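Lipase (Rhizopus chinensis, PDB 6A0W) probably hydrolyses the ester bonds of triacylglycerols as a class 3 lipase of the alpha/beta-hydrolase superfamily. Local coordinates at residues 184-189 and 217-222; 81-86 and 147-152; 63-68 and 93-98. One frame throughout, in Å; residues are numbered along the deposited sequence.

Interaction 1 of 3, residues 184-189 and 217-222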
ATOM      1  N   ASP A 184     -12.660   5.354   3.093  1.00 30.58           N
ATOM      2  CA  ASP A 184     -13.827   5.991   2.423  1.00 28.86           C
ATOM      3  C   ASP A 184     -14.909   4.977   2.096  1.00 31.19           C
ATOM      4  O   ASP A 184     -16.109   5.179   2.346  1.00 32.13           O
ATOM      5  CB  ASP A 184     -13.336   6.703   1.137  1.00 29.17           C
ATOM      6  CG  ASP A 184     -14.304   7.805   0.629  1.00 33.99           C
ATOM      7  OD1 ASP A 184     -15.169   8.249   1.391  1.00 32.96           O
ATOM      8  OD2 ASP A 184     -14.229   8.189  -0.554  1.00 30.69           O
ATOM      9  N   LEU A 185     -14.511   3.852   1.530  1.00 29.47           N
ATOM     10  CA  LEU A 185     -15.441   2.765   1.338  1.00 27.49           C
ATOM     11  C   LEU A 185     -16.122   2.351   2.660  1.00 35.65           C
ATOM     12  O   LEU A 185     -17.346   2.127   2.711  1.00 30.41           O
ATOM     13  CB  LEU A 185     -14.727   1.569   0.700  1.00 30.39           C
ATOM     14  CG  LEU A 185     -14.326   1.835  -0.751  1.00 34.77           C
ATOM     15  CD1 LEU A 185     -13.243   0.877  -1.245  1.00 33.90           C
ATOM     16  CD2 LEU A 185     -15.576   1.769  -1.635  1.00 32.98           C
ATOM     17  N   TYR A 186     -15.330   2.175   3.715  1.00 30.28           N
ATOM     18  CA  TYR A 186     -15.931   1.843   5.003  1.00 36.62           C
ATOM     19  C   TYR A 186     -16.956   2.933   5.404  1.00 36.59           C
ATOM     20  O   TYR A 186     -17.977   2.620   6.011  1.00 33.33           O
ATOM     21  CB  TYR A 186     -14.856   1.680   6.081  1.00 33.46           C
ATOM     22  CG  TYR A 186     -15.367   1.568   7.514  1.00 28.61           C
ATOM     23  CD1 TYR A 186     -15.922   0.389   8.007  1.00 33.91           C
ATOM     24  CD2 TYR A 186     -15.196   2.619   8.389  1.00 35.21           C
ATOM     25  CE1 TYR A 186     -16.405   0.309   9.320  1.00 34.87           C
ATOM     26  CE2 TYR A 186     -15.620   2.545   9.711  1.00 36.80           C
ATOM     27  CZ  TYR A 186     -16.199   1.398  10.165  1.00 35.78           C
ATOM     28  OH  TYR A 186     -16.573   1.435  11.470  1.00 42.72           O
ATOM     29  N   GLN A 187     -16.595   4.197   5.203  1.00 29.29           N
ATOM     30  CA  GLN A 187     -17.430   5.308   5.670  1.00 32.71           C
ATOM     31  C   GLN A 187     -18.700   5.396   4.849  1.00 35.01           C
ATOM     32  O   GLN A 187     -19.753   5.495   5.416  1.00 34.81           O
ATOM     33  CB  GLN A 187     -16.678   6.630   5.660  1.00 30.31           C
ATOM     34  CG  GLN A 187     -15.597   6.753   6.721  1.00 29.69           C
ATOM     35  CD  GLN A 187     -14.414   7.571   6.281  1.00 28.99           C
ATOM     36  OE1 GLN A 187     -14.455   8.193   5.226  1.00 33.90           O
ATOM     37  NE2 GLN A 187     -13.351   7.626   7.110  1.00 30.21           N
ATOM     38  N   ARG A 188     -18.650   5.163   3.543  1.00 32.49           N
ATOM     39  CA  ARG A 188     -19.748   5.570   2.688  1.00 30.72           C
ATOM     40  C   ARG A 188     -20.386   4.474   1.926  1.00 33.09           C
ATOM     41  O   ARG A 188     -21.420   4.681   1.308  1.00 32.48           O
ATOM     42  CB  ARG A 188     -19.266   6.636   1.732  1.00 30.26           C
ATOM     43  CG  ARG A 188     -18.819   7.894   2.445  1.00 31.22           C
ATOM     44  CD  ARG A 188     -18.713   9.065   1.470  1.00 34.89           C
ATOM     45  NE  ARG A 188     -17.666   8.871   0.469  1.00 33.39           N
ATOM     46  CZ  ARG A 188     -17.853   8.923  -0.838  1.00 45.79           C
ATOM     47  NH1 ARG A 188     -16.813   8.777  -1.651  1.00 40.69           N
ATOM     48  NH2 ARG A 188     -19.046   9.275  -1.329  1.00 43.68           N
ATOM     49  N   GLU A 189     -19.807   3.281   1.961  1.00 28.84           N
ATOM     50  CA  GLU A 189     -20.437   2.157   1.286  1.00 29.64           C
ATOM     51  C   GLU A 189     -20.808   1.151   2.359  1.00 41.44           C
ATOM     52  O   GLU A 189     -19.971   0.408   2.874  1.00 35.12           O
ATOM     53  CB  GLU A 189     -19.469   1.569   0.268  1.00 32.54           C
ATOM     54  CG  GLU A 189     -19.830   0.219  -0.283  1.00 37.15           C
ATOM     55  CD  GLU A 189     -21.223   0.184  -0.900  1.00 41.18           C
ATOM     56  OE1 GLU A 189     -21.334   0.423  -2.124  1.00 34.81           O
ATOM     57  OE2 GLU A 189     -22.179  -0.193  -0.186  1.00 35.38           O
ATOM     58  N   ASP A 217      -7.482   1.755  12.949  1.00 26.69           N
ATOM     59  CA  ASP A 217      -7.535   0.545  13.803  1.00 29.33           C
ATOM     60  C   ASP A 217      -8.935   0.287  14.375  1.00 31.00           C
ATOM     61  O   ASP A 217      -9.408  -0.839  14.353  1.00 29.54           O
ATOM     62  CB  ASP A 217      -6.508   0.686  14.941  1.00 31.97           C
ATOM     63  CG  ASP A 217      -5.099   0.405  14.496  1.00 32.73           C
ATOM     64  OD1 ASP A 217      -4.923  -0.122  13.363  1.00 31.30           O
ATOM     65  OD2 ASP A 217      -4.159   0.704  15.285  1.00 32.33           O
ATOM     66  N   SER A 218      -9.673   1.357  14.679  1.00 30.08           N
ATOM     67  CA  SER A 218     -11.022   1.233  15.241  1.00 26.81           C
ATOM     68  C   SER A 218     -12.009   0.708  14.271  1.00 27.09           C
ATOM     69  O   SER A 218     -13.039   0.190  14.678  1.00 31.15           O
ATOM     70  CB  SER A 218     -11.542   2.576  15.758  1.00 31.50           C
ATOM     71  OG  SER A 218     -11.902   3.469  14.725  1.00 26.96           O
ATOM     72  N   THR A 219     -11.736   0.831  12.975  1.00 25.54           N
ATOM     73  CA  THR A 219     -12.718   0.372  11.996  1.00 25.80           C
ATOM     74  C   THR A 219     -12.752  -1.136  11.915  1.00 25.90           C
ATOM     75  O   THR A 219     -13.675  -1.720  11.290  1.00 28.81           O
ATOM     76  CB  THR A 219     -12.438   0.898  10.557  1.00 32.17           C
ATOM     77  OG1 THR A 219     -11.205   0.359  10.042  1.00 29.43           O
ATOM     78  CG2 THR A 219     -12.351   2.437  10.519  1.00 28.90           C
ATOM     79  N   GLY A 220     -11.653  -1.778  12.310  1.00 29.46           N
ATOM     80  CA  GLY A 220     -11.564  -3.256  12.110  1.00 27.77           C
ATOM     81  C   GLY A 220     -11.366  -3.693  10.664  1.00 29.48           C
ATOM     82  O   GLY A 220     -11.265  -4.894  10.391  1.00 26.98           O
ATOM     83  N   ILE A 221     -11.265  -2.750   9.721  1.00 27.24           N
ATOM     84  CA  ILE A 221     -10.891  -3.136   8.346  1.00 27.51           C
ATOM     85  C   ILE A 221      -9.425  -3.624   8.337  1.00 25.95           C
ATOM     86  O   ILE A 221      -8.521  -2.858   8.687  1.00 26.99           O
ATOM     87  CB  ILE A 221     -10.976  -1.958   7.349  1.00 32.31           C
ATOM     88  CG1 ILE A 221     -12.416  -1.416   7.293  1.00 35.23           C
ATOM     89  CG2 ILE A 221     -10.543  -2.406   5.931  1.00 27.70           C
ATOM     90  CD1 ILE A 221     -13.479  -2.404   6.855  1.00 32.60           C
ATOM     91  N   PRO A 222      -9.182  -4.867   7.909  1.00 28.19           N
ATOM     92  CA  PRO A 222      -7.805  -5.375   7.913  1.00 30.49           C
ATOM     93  C   PRO A 222      -6.914  -4.553   6.983  1.00 26.29           C
ATOM     94  O   PRO A 222      -7.287  -4.262   5.860  1.00 27.00           O
ATOM     95  CB  PRO A 222      -7.977  -6.808   7.378  1.00 28.47           C
ATOM     96  CG  PRO A 222      -9.366  -7.178   7.811  1.00 31.95           C
ATOM     97  CD  PRO A 222     -10.124  -5.919   7.468  1.00 31.61           C
TER
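The phenol ring of Y186 lies broadside to T219, whose CB sits over one ring face, 3.8 Å from the Y186 ring centroid and 15° off the normal, a CH-pi contact. The methyl reaches toward the rim of the ring: T219 CG2 is 3.4 Å from Y186 CE2. Nearer the root of the tyrosine, I221 CD1 meets Y186 CD1 obliquely at 3.9 Å. With Y186 CG trans to the backbone N (chi1 170°), the ring leaves its helix toward residues 219-221 and is touched by both side chains in turn.

The hydroxyl of T219 is held by backbone atoms on both sides of it in sequence. Its OG1 accepts from I221 N at 3.1 Å in an ST turn and is also hydrogen-bonded to the carbonyl oxygen of V216, so the polar branch is engaged by the local chain while CB and CG2 are left for the ring. G220, with positive phi, makes the bend between the two residues that meet the tyrosine. M183 of the same helix also touches T219 and I221. The contact joins the last turn of helix 173-188 to the exit of helix 210-218, where the chain turns into strand 223-228: a helix-to-strand connection of the alpha/beta-hydrolase fold.

Interaction 2 of 3, residues 81-86 and 147-152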
ATOM      1  N   LYS A  81     -12.497  -0.390 -15.150  1.00 37.80           N
ATOM      2  CA  LYS A  81     -12.277   1.027 -15.325  1.00 33.54           C
ATOM      3  C   LYS A  81     -10.838   1.316 -14.998  1.00 33.50           C
ATOM      4  O   LYS A  81     -10.332   0.766 -14.040  1.00 31.23           O
ATOM      5  CB  LYS A  81     -13.155   1.785 -14.326  1.00 41.40           C
ATOM      6  CG  LYS A  81     -13.056   3.311 -14.387  1.00 40.61           C
ATOM      7  CD  LYS A  81     -14.131   3.845 -15.311  1.00 50.99           C
ATOM      8  CE  LYS A  81     -14.037   5.343 -15.549  1.00 58.77           C
ATOM      9  NZ  LYS A  81     -14.265   6.161 -14.329  1.00 53.77           N
ATOM     10  N   THR A  82     -10.218   2.246 -15.716  1.00 29.24           N
ATOM     11  CA  THR A  82      -8.918   2.813 -15.325  1.00 36.82           C
ATOM     12  C   THR A  82      -9.057   4.314 -15.217  1.00 33.34           C
ATOM     13  O   THR A  82     -10.041   4.843 -15.691  1.00 36.84           O
ATOM     14  CB  THR A  82      -7.813   2.481 -16.339  1.00 33.57           C
ATOM     15  OG1 THR A  82      -8.068   3.161 -17.554  1.00 44.15           O
ATOM     16  CG2 THR A  82      -7.788   0.982 -16.642  1.00 33.22           C
ATOM     17  N   PHE A  83      -8.174   4.953 -14.463  1.00 33.93           N
ATOM     18  CA  PHE A  83      -8.235   6.397 -14.222  1.00 36.79           C
ATOM     19  C   PHE A  83      -6.850   6.989 -13.894  1.00 35.12           C
ATOM     20  O   PHE A  83      -5.948   6.300 -13.423  1.00 29.46           O
ATOM     21  CB  PHE A  83      -9.200   6.728 -13.083  1.00 33.87           C
ATOM     22  CG  PHE A  83      -8.974   5.925 -11.842  1.00 32.81           C
ATOM     23  CD1 PHE A  83      -9.566   4.680 -11.691  1.00 35.29           C
ATOM     24  CD2 PHE A  83      -8.152   6.397 -10.840  1.00 30.69           C
ATOM     25  CE1 PHE A  83      -9.326   3.913 -10.560  1.00 33.93           C
ATOM     26  CE2 PHE A  83      -7.927   5.646  -9.698  1.00 35.38           C
ATOM     27  CZ  PHE A  83      -8.519   4.409  -9.563  1.00 32.06           C
ATOM     28  N   THR A  84      -6.700   8.283 -14.116  1.00 30.48           N
ATOM     29  CA  THR A  84      -5.436   8.945 -13.969  1.00 30.59           C
ATOM     30  C   THR A  84      -5.731  10.353 -13.525  1.00 33.26           C
ATOM     31  O   THR A  84      -6.648  10.962 -14.043  1.00 35.00           O
ATOM     32  CB  THR A  84      -4.698   9.008 -15.317  1.00 39.39           C
ATOM     33  OG1 THR A  84      -4.389   7.681 -15.752  1.00 38.90           O
ATOM     34  CG2 THR A  84      -3.370   9.782 -15.182  1.00 35.71           C
ATOM     35  N   SER A  85      -5.038  10.837 -12.507  1.00 35.26           N
ATOM     36  CA  SER A  85      -5.006  12.249 -12.189  1.00 34.17           C
ATOM     37  C   SER A  85      -3.597  12.788 -12.471  1.00 35.77           C
ATOM     38  O   SER A  85      -2.625  12.387 -11.837  1.00 33.44           O
ATOM     39  CB  SER A  85      -5.404  12.490 -10.726  1.00 37.87           C
ATOM     40  OG  SER A  85      -5.004  13.784 -10.231  1.00 40.38           O
ATOM     41  N   LEU A  86      -3.496  13.734 -13.403  1.00 37.19           N
ATOM     42  CA  LEU A  86      -2.213  14.194 -13.915  1.00 33.92           C
ATOM     43  C   LEU A  86      -1.405  14.890 -12.878  1.00 30.54           C
ATOM     44  O   LEU A  86      -0.162  14.846 -12.904  1.00 37.04           O
ATOM     45  CB  LEU A  86      -2.404  15.196 -15.060  1.00 43.96           C
ATOM     46  CG  LEU A  86      -2.582  14.677 -16.478  1.00 54.59           C
ATOM     47  CD1 LEU A  86      -2.575  15.891 -17.412  1.00 55.74           C
ATOM     48  CD2 LEU A  86      -1.463  13.690 -16.803  1.00 49.88           C
ATOM     49  N   VAL A 147     -11.231   9.887  -6.342  1.00 31.22           N
ATOM     50  CA  VAL A 147     -12.451   9.305  -5.736  1.00 34.96           C
ATOM     51  C   VAL A 147     -13.661   9.377  -6.683  1.00 36.19           C
ATOM     52  O   VAL A 147     -14.434   8.432  -6.786  1.00 35.86           O
ATOM     53  CB  VAL A 147     -12.765   9.897  -4.333  1.00 36.96           C
ATOM     54  CG1 VAL A 147     -13.134  11.368  -4.399  1.00 40.51           C
ATOM     55  CG2 VAL A 147     -13.909   9.155  -3.712  1.00 40.73           C
ATOM     56  N   LYS A 148     -13.722  10.418  -7.507  1.00 34.55           N
ATOM     57  CA  LYS A 148     -14.841  10.598  -8.436  1.00 37.59           C
ATOM     58  C   LYS A 148     -14.800   9.525  -9.484  1.00 44.22           C
ATOM     59  O   LYS A 148     -15.831   9.149 -10.030  1.00 36.46           O
ATOM     60  CB  LYS A 148     -14.698  11.944  -9.161  1.00 50.79           C
ATOM     61  CG  LYS A 148     -14.718  13.117  -8.199  1.00 62.95           C
ATOM     62  CD  LYS A 148     -14.109  14.366  -8.811  1.00 76.98           C
ATOM     63  CE  LYS A 148     -14.530  15.605  -8.035  1.00 66.50           C
ATOM     64  NZ  LYS A 148     -13.820  16.796  -8.569  1.00 78.49           N
ATOM     65  N   ASP A 149     -13.595   9.093  -9.848  1.00 37.68           N
ATOM     66  CA  ASP A 149     -13.449   8.109 -10.913  1.00 34.59           C
ATOM     67  C   ASP A 149     -13.799   6.713 -10.411  1.00 34.16           C
ATOM     68  O   ASP A 149     -14.303   5.892 -11.169  1.00 42.08           O
ATOM     69  CB  ASP A 149     -11.995   8.116 -11.433  1.00 41.73           C
ATOM     70  CG  ASP A 149     -11.553   9.478 -11.904  1.00 42.23           C
ATOM     71  OD1 ASP A 149     -12.430  10.149 -12.483  1.00 45.92           O
ATOM     72  OD2 ASP A 149     -10.364   9.856 -11.709  1.00 44.43           O
ATOM     73  N   TYR A 150     -13.330   6.337  -9.222  1.00 33.52           N
ATOM     74  CA  TYR A 150     -13.442   4.910  -8.857  1.00 28.98           C
ATOM     75  C   TYR A 150     -14.654   4.523  -7.986  1.00 25.09           C
ATOM     76  O   TYR A 150     -15.109   3.393  -8.072  1.00 31.77           O
ATOM     77  CB  TYR A 150     -12.133   4.383  -8.216  1.00 29.54           C
ATOM     78  CG  TYR A 150     -12.122   4.473  -6.738  1.00 25.14           C
ATOM     79  CD1 TYR A 150     -12.639   3.456  -5.967  1.00 29.18           C
ATOM     80  CD2 TYR A 150     -11.680   5.602  -6.104  1.00 29.74           C
ATOM     81  CE1 TYR A 150     -12.726   3.580  -4.603  1.00 26.60           C
ATOM     82  CE2 TYR A 150     -11.746   5.713  -4.729  1.00 30.24           C
ATOM     83  CZ  TYR A 150     -12.283   4.707  -3.984  1.00 26.53           C
ATOM     84  OH  TYR A 150     -12.402   4.845  -2.596  1.00 31.08           O
ATOM     85  N   PHE A 151     -15.055   5.398  -7.066  1.00 28.13           N
ATOM     86  CA  PHE A 151     -16.068   5.079  -6.073  1.00 29.35           C
ATOM     87  C   PHE A 151     -17.380   4.582  -6.681  1.00 34.56           C
ATOM     88  O   PHE A 151     -17.856   3.506  -6.294  1.00 31.32           O
ATOM     89  CB  PHE A 151     -16.310   6.285  -5.166  1.00 35.74           C
ATOM     90  CG  PHE A 151     -17.006   5.935  -3.873  1.00 37.86           C
ATOM     91  CD1 PHE A 151     -16.282   5.537  -2.774  1.00 34.23           C
ATOM     92  CD2 PHE A 151     -18.386   5.956  -3.783  1.00 50.14           C
ATOM     93  CE1 PHE A 151     -16.902   5.099  -1.637  1.00 33.60           C
ATOM     94  CE2 PHE A 151     -19.027   5.524  -2.638  1.00 47.59           C
ATOM     95  CZ  PHE A 151     -18.280   5.108  -1.560  1.00 40.74           C
ATOM     96  N   PRO A 152     -17.913   5.277  -7.718  1.00 35.66           N
ATOM     97  CA  PRO A 152     -19.205   4.809  -8.298  1.00 33.56           C
ATOM     98  C   PRO A 152     -19.076   3.444  -8.907  1.00 32.10           C
ATOM     99  O   PRO A 152     -20.017   2.667  -8.892  1.00 37.78           O
ATOM    100  CB  PRO A 152     -19.519   5.820  -9.411  1.00 32.78           C
ATOM    101  CG  PRO A 152     -18.470   6.899  -9.292  1.00 38.19           C
ATOM    102  CD  PRO A 152     -17.602   6.665  -8.109  1.00 39.08           C
TER
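Strand 81-85 and helix 147-152 run nearly antiparallel, their axes 163° apart in direction and 8.6 Å apart at closest approach, with F83 and D149 the nearest pair along the backbones. This is helix-on-sheet packing of the alpha/beta-hydrolase fold: strand 78-85 is the outermost strand at one end of the central sheet, and the long helix 137-160 covers it. K81 and F83, two residues apart on the strand, both start toward the helix, whereas T82 between them starts from the other face of the sheet.

F83 carries most of the apolar contact. With F83 CG tucked over the main chain, flanked by the backbone N and C (chi1 50°), the ring runs alongside the Y150 side chain, the two pointing the same way. The root of F83 presses on the aspartate, F83 CB lying 3.5 Å from D149 CB, while farther out F83 CE1 reaches Y150 CB at 3.7 Å. The D149 carboxylate plane is turned 40° from the ring, and its OD2 comes to 3.6 Å from F83 CB. V146, earlier on the helix, also touches F83.

Y150 meets the phenylalanine through its CB alone; its ring leads away from the strand, packs edge-to-face with F107, and ends in a hydroxyl hydrogen-bonded to that of Y143. K81 works at the partly exposed border of the contact. Its chain bends at chi2 and again at chi4, bringing the ammonium group to the carbonyl oxygen of D149. The D149 carboxylate is not in contact with it, K81 NZ being 4.8 Å from D149 OD1, although the opposite charges may still attract. The amine instead makes a weak hydrogen bond to the main chain, K81 NZ to D149 O, at 3.2 Å.

Interaction 3 of 3, residues 63-68 and 93-98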
ATOM      1  N   THR A  63      -5.551  -0.006 -20.773  1.00 40.02           N
ATOM      2  CA  THR A  63      -6.839  -0.631 -20.504  1.00 36.70           C
ATOM      3  C   THR A  63      -6.927  -2.035 -21.021  1.00 40.10           C
ATOM      4  O   THR A  63      -7.999  -2.489 -21.418  1.00 37.82           O
ATOM      5  CB  THR A  63      -8.005   0.166 -21.118  1.00 47.10           C
ATOM      6  OG1 THR A  63      -7.853   1.549 -20.767  1.00 51.15           O
ATOM      7  CG2 THR A  63      -9.334  -0.314 -20.547  1.00 55.33           C
ATOM      8  N   LYS A  64      -5.821  -2.759 -20.932  1.00 41.36           N
ATOM      9  CA  LYS A  64      -5.833  -4.186 -21.202  1.00 38.28           C
ATOM     10  C   LYS A  64      -5.316  -4.938 -19.980  1.00 39.86           C
ATOM     11  O   LYS A  64      -4.577  -4.378 -19.166  1.00 36.92           O
ATOM     12  CB  LYS A  64      -4.957  -4.474 -22.430  1.00 52.95           C
ATOM     13  CG  LYS A  64      -5.401  -3.765 -23.720  1.00 65.92           C
ATOM     14  CD  LYS A  64      -4.708  -4.307 -24.973  1.00 76.68           C
ATOM     15  CE  LYS A  64      -3.181  -4.306 -24.887  1.00 91.32           C
ATOM     16  NZ  LYS A  64      -2.633  -2.928 -24.739  1.00100.08           N
ATOM     17  N   TRP A  65      -5.717  -6.195 -19.847  1.00 37.60           N
ATOM     18  CA  TRP A  65      -5.243  -7.026 -18.752  1.00 44.46           C
ATOM     19  C   TRP A  65      -4.492  -8.230 -19.327  1.00 44.08           C
ATOM     20  O   TRP A  65      -4.961  -9.344 -19.218  1.00 46.94           O
ATOM     21  CB  TRP A  65      -6.407  -7.470 -17.861  1.00 36.92           C
ATOM     22  CG  TRP A  65      -5.980  -8.113 -16.558  1.00 35.35           C
ATOM     23  CD1 TRP A  65      -6.112  -9.425 -16.203  1.00 36.07           C
ATOM     24  CD2 TRP A  65      -5.380  -7.457 -15.437  1.00 31.50           C
ATOM     25  NE1 TRP A  65      -5.631  -9.629 -14.912  1.00 36.05           N
ATOM     26  CE2 TRP A  65      -5.132  -8.438 -14.453  1.00 30.62           C
ATOM     27  CE3 TRP A  65      -5.082  -6.128 -15.153  1.00 30.10           C
ATOM     28  CZ2 TRP A  65      -4.601  -8.128 -13.236  1.00 32.59           C
ATOM     29  CZ3 TRP A  65      -4.545  -5.819 -13.930  1.00 33.23           C
ATOM     30  CH2 TRP A  65      -4.248  -6.818 -13.011  1.00 39.58           C
ATOM     31  N   ASP A  66      -3.301  -7.997 -19.879  1.00 47.65           N
ATOM     32  CA  ASP A  66      -2.518  -9.071 -20.518  1.00 54.19           C
ATOM     33  C   ASP A  66      -1.050  -9.015 -20.120  1.00 47.71           C
ATOM     34  O   ASP A  66      -0.233  -9.724 -20.667  1.00 47.23           O
ATOM     35  CB  ASP A  66      -2.670  -9.056 -22.052  1.00 58.72           C
ATOM     36  CG  ASP A  66      -2.311  -7.713 -22.674  1.00 56.48           C
ATOM     37  OD1 ASP A  66      -1.537  -6.941 -22.078  1.00 52.42           O
ATOM     38  OD2 ASP A  66      -2.860  -7.382 -23.742  1.00 73.40           O
ATOM     39  N   CYS A  67      -0.734  -8.243 -19.092  1.00 43.86           N
ATOM     40  CA  CYS A  67       0.636  -8.046 -18.706  1.00 44.82           C
ATOM     41  C   CYS A  67       1.078  -9.325 -18.035  1.00 45.34           C
ATOM     42  O   CYS A  67       0.257 -10.181 -17.722  1.00 45.34           O
ATOM     43  CB  CYS A  67       0.766  -6.797 -17.811  1.00 44.25           C
ATOM     44  SG  CYS A  67       0.347  -6.973 -16.054  1.00 43.92           S
ATOM     45  N   LYS A  68       2.374  -9.457 -17.802  1.00 46.51           N
ATOM     46  CA  LYS A  68       2.898 -10.659 -17.189  1.00 38.92           C
ATOM     47  C   LYS A  68       2.335 -10.921 -15.800  1.00 42.03           C
ATOM     48  O   LYS A  68       1.795 -12.004 -15.547  1.00 42.51           O
ATOM     49  CB  LYS A  68       4.426 -10.584 -17.134  1.00 58.10           C
ATOM     50  CG  LYS A  68       5.105 -11.863 -16.630  1.00 75.17           C
ATOM     51  CD  LYS A  68       6.600 -11.683 -16.362  1.00 82.42           C
ATOM     52  CE  LYS A  68       7.379 -11.258 -17.601  1.00 96.33           C
ATOM     53  NZ  LYS A  68       8.663 -12.005 -17.715  1.00 97.23           N
ATOM     54  N   PHE A  93      -7.050   1.473 -11.154  1.00 27.58           N
ATOM     55  CA  PHE A  93      -8.003   0.685 -11.868  1.00 28.19           C
ATOM     56  C   PHE A  93      -8.911  -0.085 -10.929  1.00 29.37           C
ATOM     57  O   PHE A  93      -8.585  -0.287  -9.765  1.00 27.69           O
ATOM     58  CB  PHE A  93      -7.306  -0.264 -12.849  1.00 25.14           C
ATOM     59  CG  PHE A  93      -6.438  -1.319 -12.211  1.00 29.33           C
ATOM     60  CD1 PHE A  93      -6.985  -2.533 -11.814  1.00 30.41           C
ATOM     61  CD2 PHE A  93      -5.059  -1.217 -12.268  1.00 30.46           C
ATOM     62  CE1 PHE A  93      -6.177  -3.525 -11.281  1.00 32.49           C
ATOM     63  CE2 PHE A  93      -4.235  -2.222 -11.769  1.00 30.34           C
ATOM     64  CZ  PHE A  93      -4.798  -3.393 -11.296  1.00 30.00           C
ATOM     65  N   ILE A  94     -10.008  -0.590 -11.496  1.00 28.37           N
ATOM     66  CA  ILE A  94     -10.890  -1.503 -10.840  1.00 26.74           C
ATOM     67  C   ILE A  94     -10.866  -2.707 -11.761  1.00 27.42           C
ATOM     68  O   ILE A  94     -11.070  -2.575 -12.968  1.00 30.79           O
ATOM     69  CB  ILE A  94     -12.355  -0.990 -10.837  1.00 32.72           C
ATOM     70  CG1 ILE A  94     -12.486   0.386 -10.179  1.00 37.60           C
ATOM     71  CG2 ILE A  94     -13.282  -2.029 -10.245  1.00 32.07           C
ATOM     72  CD1 ILE A  94     -11.857   0.454  -8.839  1.00 40.95           C
ATOM     73  N   LEU A  95     -10.814  -3.875 -11.152  1.00 28.33           N
ATOM     74  CA  LEU A  95     -10.714  -5.141 -11.839  1.00 28.98           C
ATOM     75  C   LEU A  95     -11.589  -6.141 -11.092  1.00 31.63           C
ATOM     76  O   LEU A  95     -11.620  -6.172  -9.863  1.00 33.61           O
ATOM     77  CB  LEU A  95      -9.256  -5.612 -11.803  1.00 30.84           C
ATOM     78  CG  LEU A  95      -8.940  -6.965 -12.442  1.00 34.10           C
ATOM     79  CD1 LEU A  95      -8.643  -6.717 -13.917  1.00 31.12           C
ATOM     80  CD2 LEU A  95      -7.715  -7.549 -11.738  1.00 34.32           C
ATOM     81  N   ARG A  96     -12.257  -7.011 -11.837  1.00 32.79           N
ATOM     82  CA  ARG A  96     -13.035  -8.058 -11.230  1.00 33.02           C
ATOM     83  C   ARG A  96     -12.514  -9.430 -11.672  1.00 33.53           C
ATOM     84  O   ARG A  96     -12.255  -9.665 -12.870  1.00 36.45           O
ATOM     85  CB  ARG A  96     -14.512  -7.909 -11.605  1.00 33.67           C
ATOM     86  CG  ARG A  96     -15.403  -8.802 -10.766  1.00 39.67           C
ATOM     87  CD  ARG A  96     -16.883  -8.685 -11.137  1.00 42.00           C
ATOM     88  NE  ARG A  96     -17.166  -9.510 -12.287  1.00 41.27           N
ATOM     89  CZ  ARG A  96     -17.276  -9.084 -13.546  1.00 39.78           C
ATOM     90  NH1 ARG A  96     -17.389  -7.799 -13.844  1.00 39.37           N
ATOM     91  NH2 ARG A  96     -17.343  -9.988 -14.511  1.00 49.82           N
ATOM     92  N   SER A  97     -12.406 -10.320 -10.690  1.00 32.20           N
ATOM     93  CA  SER A  97     -12.186 -11.745 -10.894  1.00 31.02           C
ATOM     94  C   SER A  97     -13.426 -12.490 -10.408  1.00 34.15           C
ATOM     95  O   SER A  97     -13.691 -12.574  -9.196  1.00 33.87           O
ATOM     96  CB  SER A  97     -10.960 -12.207 -10.063  1.00 36.60           C
ATOM     97  OG  SER A  97     -10.780 -13.625 -10.133  1.00 35.69           O
ATOM     98  N   ASP A  98     -14.072 -13.193 -11.309  1.00 36.71           N
ATOM     99  CA  ASP A  98     -15.188 -14.003 -10.933  1.00 32.65           C
ATOM    100  C   ASP A  98     -14.679 -15.253 -10.271  1.00 36.66           C
ATOM    101  O   ASP A  98     -15.239 -15.712  -9.330  1.00 37.45           O
ATOM    102  CB  ASP A  98     -16.052 -14.331 -12.124  1.00 33.94           C
ATOM    103  CG  ASP A  98     -16.774 -13.137 -12.626  1.00 39.55           C
ATOM    104  OD1 ASP A  98     -17.254 -12.364 -11.825  1.00 40.65           O
ATOM    105  OD2 ASP A  98     -16.834 -12.955 -13.818  1.00 41.47           O
TER
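In this lipase the loop between helices 38-53 and 68-73 lays one tryptophan against strand 90-97 of the central sheet, covering the apolar side chains of F93 and L95. The indole of W65 crosses L95 at about a right angle and turns one face to the leucine's methyls. L95 CD2 lies 3.8 Å from the centroid of the six-membered ring of W65, 23° off its normal, in a CH-pi contact, and is closest at W65 CZ2, 3.5 Å away. The other methyl covers the ring junction, with L95 CD1 3.7 Å from W65 CD2, so the leucine fork spans the indole system.

Toward F93 the same indole presents its edge. The pair forms an offset edge-to-face stack, with the six-membered ring of W65 and the F93 ring 5.4 Å apart between centroids and their planes at 64°; W65 CZ3 approaches F93 CZ at 3.6 Å. The indole can reach both residues because its CG is trans to the backbone N (chi1 -169°), which sends the ring from the loop toward the strand. T53 of helix 38-53 touches both aromatics, and C67, two residues past W65, is tied to C70 by a disulfide.

Across the segments the contact is thus wholly apolar and aromatic, while the indole's one polar atom, NE1, donates to the V74 carbonyl oxygen, which should help fix the rotation of the ring.

Interactions 2 and 3 share one end of the central sheet: strands 78-85 and 90-97 are antiparallel neighbours, joined directly by a backbone bond between K81 and I94; the first is covered by helix 137-160 in interaction 2 and the second by residues 63-68 in interaction 3. Interaction 1 lies farther off, its centre about 20 Å from that of interaction 2, but the two touch where helix 173-188 packs on helix 137-160, R188 making a cation-pi contact with F151. Interactions 1 and 3 are buried and set a ring face against aliphatic groups, to which interaction 3 adds an edge-to-face aromatic pair. Interaction 2, only partly buried, adds a lysine at its border.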